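Local structure of TSC1 N-terminal domain (Chaetomium thermophilum, 7A0M) at residues 270-274 with 326-330. The protein probably binds lysosomal phosphoinositides through this N-terminal helical domain of TSC1, helping to bring the TSC complex to the lysosome for mTORC1 regulation. Sequence-based numbering, arbitrary orientation.
Sequences LFNIY and YFTIL
Build 270-274 and 326-330 as regular alpha-helical turns of helices 267-278 and 323-333, in the Hamartin-family region. These helices, consecutive in the ordered model, pair antiparallel as in a helical hairpin, though a long connection, unmodelled at 283-304, separates them. N-to-C directions are 154° apart (signed crossing angle -154°), and the axes approach to 11.1 Å, a gap wide enough for large side chains; the register sets Leu270 CA 8.2 Å from Leu330 CA and Tyr274 CA 7.5 Å from Phe327 CA. Start at Leu270: its O accepts a 2.8 Å hydrogen bond from Tyr326 OH and the helical bond from Tyr274 N (3.2 Å), and its CB lies 4.1 Å from Leu330 CD2. Phe271 points its CA-to-CB bond away, yet with chi1 m its CD1 comes to 4.5 Å from Leu330 CD1. Ile273 rests CG2 4.1 Å from Tyr326 CE2. Tyr274, chi1 t, has its CB 3.7 Å from Tyr326 CE2 and 4.0 Å from Leu330 CD1 (Leu330 is chi1 m, chi2 t); its ring meets that of Phe327, chi1 t, obliquely (centroids 5.8 Å apart, planes at 55°). Tyr326, also chi1 t, reaches across to the first helix, and its side chain also packs on Leu249, Leu252 and Val253 of helix 242-255. The one hydrogen bond between the segments thus gives buried Tyr326 OH a backbone partner in a contact made mostly by carbon atoms, where the other hydroxyl, Tyr274 OH, is satisfied by Ser369 OG.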
ATOM      1  N   LEU B 270      -6.223  21.658   5.057  1.00 38.86           N
ATOM      2  CA  LEU B 270      -5.063  20.836   4.730  1.00 44.80           C
ATOM      3  C   LEU B 270      -5.290  20.027   3.458  1.00 52.85           C
ATOM      4  O   LEU B 270      -4.375  19.873   2.640  1.00 43.37           O
ATOM      5  CB  LEU B 270      -4.736  19.912   5.904  1.00 50.28           C
ATOM      6  CG  LEU B 270      -4.349  20.612   7.209  1.00 47.45           C
ATOM      7  CD1 LEU B 270      -4.279  19.617   8.357  1.00 32.61           C
ATOM      8  CD2 LEU B 270      -3.022  21.339   7.050  1.00 28.44           C
ATOM      9  N   PHE B 271      -6.503  19.500   3.274  1.00 45.41           N
ATOM     10  CA  PHE B 271      -6.802  18.738   2.064  1.00 42.67           C
ATOM     11  C   PHE B 271      -6.807  19.633   0.830  1.00 45.47           C
ATOM     12  O   PHE B 271      -6.322  19.233  -0.235  1.00 44.52           O
ATOM     13  CB  PHE B 271      -8.144  18.022   2.212  1.00 35.61           C
ATOM     14  CG  PHE B 271      -8.160  16.971   3.286  1.00 25.64           C
ATOM     15  CD1 PHE B 271      -6.985  16.359   3.694  1.00 42.55           C
ATOM     16  CD2 PHE B 271      -9.350  16.591   3.882  1.00 38.19           C
ATOM     17  CE1 PHE B 271      -6.999  15.389   4.682  1.00 42.53           C
ATOM     18  CE2 PHE B 271      -9.370  15.623   4.869  1.00 45.71           C
ATOM     19  CZ  PHE B 271      -8.194  15.021   5.269  1.00 36.99           C
ATOM     20  N   ASN B 272      -7.358  20.844   0.950  1.00 44.99           N
ATOM     21  CA  ASN B 272      -7.363  21.772  -0.177  1.00 38.28           C
ATOM     22  C   ASN B 272      -5.954  22.207  -0.554  1.00 42.68           C
ATOM     23  O   ASN B 272      -5.672  22.431  -1.737  1.00 41.51           O
ATOM     24  CB  ASN B 272      -8.229  22.989   0.145  1.00 42.31           C
ATOM     25  CG  ASN B 272      -9.712  22.669   0.136  1.00 47.84           C
ATOM     26  OD1 ASN B 272     -10.146  21.693  -0.477  1.00 54.03           O
ATOM     27  ND2 ASN B 272     -10.499  23.495   0.817  1.00 49.90           N
ATOM     28  N   ILE B 273      -5.063  22.345   0.431  1.00 40.37           N
ATOM     29  CA  ILE B 273      -3.673  22.681   0.134  1.00 42.17           C
ATOM     30  C   ILE B 273      -3.026  21.581  -0.696  1.00 47.13           C
ATOM     31  O   ILE B 273      -2.300  21.858  -1.660  1.00 41.49           O
ATOM     32  CB  ILE B 273      -2.895  22.942   1.437  1.00 37.89           C
ATOM     33  CG1 ILE B 273      -3.359  24.250   2.082  1.00 38.76           C
ATOM     34  CG2 ILE B 273      -1.394  22.980   1.172  1.00 27.89           C
ATOM     35  CD1 ILE B 273      -2.743  24.513   3.438  1.00 38.40           C
ATOM     36  N   TYR B 274      -3.281  20.318  -0.344  1.00 55.09           N
ATOM     37  CA  TYR B 274      -2.749  19.209  -1.129  1.00 49.24           C
ATOM     38  C   TYR B 274      -3.244  19.260  -2.569  1.00 47.14           C
ATOM     39  O   TYR B 274      -2.468  19.046  -3.508  1.00 50.92           O
ATOM     40  CB  TYR B 274      -3.125  17.874  -0.483  1.00 44.13           C
ATOM     41  CG  TYR B 274      -2.964  16.690  -1.409  1.00 42.07           C
ATOM     42  CD1 TYR B 274      -1.720  16.110  -1.614  1.00 43.41           C
ATOM     43  CD2 TYR B 274      -4.056  16.152  -2.077  1.00 45.94           C
ATOM     44  CE1 TYR B 274      -1.568  15.030  -2.462  1.00 48.30           C
ATOM     45  CE2 TYR B 274      -3.913  15.072  -2.927  1.00 36.53           C
ATOM     46  CZ  TYR B 274      -2.668  14.516  -3.114  1.00 43.63           C
ATOM     47  OH  TYR B 274      -2.521  13.438  -3.959  1.00 47.22           O
ATOM     48  N   TYR B 326       4.124  15.357   2.049  1.00 31.25           N
ATOM     49  CA  TYR B 326       2.865  15.887   2.564  1.00 39.14           C
ATOM     50  C   TYR B 326       1.746  14.860   2.439  1.00 31.53           C
ATOM     51  O   TYR B 326       0.913  14.729   3.343  1.00 35.84           O
ATOM     52  CB  TYR B 326       2.504  17.179   1.832  1.00 44.91           C
ATOM     53  CG  TYR B 326       1.316  17.909   2.413  1.00 44.28           C
ATOM     54  CD1 TYR B 326       1.201  18.109   3.782  1.00 42.33           C
ATOM     55  CD2 TYR B 326       0.317  18.414   1.591  1.00 36.91           C
ATOM     56  CE1 TYR B 326       0.118  18.782   4.318  1.00 47.66           C
ATOM     57  CE2 TYR B 326      -0.769  19.089   2.117  1.00 36.20           C
ATOM     58  CZ  TYR B 326      -0.863  19.271   3.481  1.00 43.86           C
ATOM     59  OH  TYR B 326      -1.942  19.942   4.008  1.00 53.04           O
ATOM     60  N   PHE B 327       1.707  14.128   1.322  1.00 37.24           N
ATOM     61  CA  PHE B 327       0.761  13.022   1.192  1.00 44.65           C
ATOM     62  C   PHE B 327       0.970  11.996   2.297  1.00 35.90           C
ATOM     63  O   PHE B 327       0.004  11.500   2.887  1.00 46.45           O
ATOM     64  CB  PHE B 327       0.907  12.370  -0.186  1.00 45.81           C
ATOM     65  CG  PHE B 327      -0.092  11.273  -0.457  1.00 37.93           C
ATOM     66  CD1 PHE B 327       0.110   9.986   0.025  1.00 35.48           C
ATOM     67  CD2 PHE B 327      -1.225  11.525  -1.214  1.00 45.20           C
ATOM     68  CE1 PHE B 327      -0.806   8.981  -0.228  1.00 34.18           C
ATOM     69  CE2 PHE B 327      -2.143  10.521  -1.472  1.00 41.92           C
ATOM     70  CZ  PHE B 327      -1.933   9.250  -0.979  1.00 35.90           C
ATOM     71  N   THR B 328       2.232  11.666   2.588  1.00 40.61           N
ATOM     72  CA  THR B 328       2.530  10.653   3.593  1.00 39.45           C
ATOM     73  C   THR B 328       2.029  11.067   4.971  1.00 45.65           C
ATOM     74  O   THR B 328       1.438  10.256   5.695  1.00 48.65           O
ATOM     75  CB  THR B 328       4.035  10.383   3.627  1.00 34.06           C
ATOM     76  OG1 THR B 328       4.430   9.728   2.416  1.00 40.32           O
ATOM     77  CG2 THR B 328       4.400   9.505   4.815  1.00 35.01           C
ATOM     78  N   ILE B 329       2.240  12.329   5.349  1.00 44.51           N
ATOM     79  CA  ILE B 329       1.856  12.755   6.691  1.00 43.02           C
ATOM     80  C   ILE B 329       0.341  12.892   6.802  1.00 37.38           C
ATOM     81  O   ILE B 329      -0.235  12.607   7.860  1.00 45.29           O
ATOM     82  CB  ILE B 329       2.590  14.057   7.077  1.00 51.15           C
ATOM     83  CG1 ILE B 329       2.505  14.293   8.586  1.00 55.58           C
ATOM     84  CG2 ILE B 329       2.041  15.257   6.315  1.00 49.18           C
ATOM     85  CD1 ILE B 329       3.144  13.193   9.406  1.00 76.12           C
ATOM     86  N   LEU B 330      -0.333  13.314   5.730  1.00 38.24           N
ATOM     87  CA  LEU B 330      -1.792  13.377   5.752  1.00 39.66           C
ATOM     88  C   LEU B 330      -2.394  11.978   5.793  1.00 48.11           C
ATOM     89  O   LEU B 330      -3.320  11.711   6.568  1.00 36.61           O
ATOM     90  CB  LEU B 330      -2.308  14.145   4.535  1.00 39.96           C
ATOM     91  CG  LEU B 330      -2.019  15.643   4.449  1.00 50.39           C
ATOM     92  CD1 LEU B 330      -2.548  16.202   3.137  1.00 44.32           C
ATOM     93  CD2 LEU B 330      -2.628  16.379   5.632  1.00 47.88           C
TER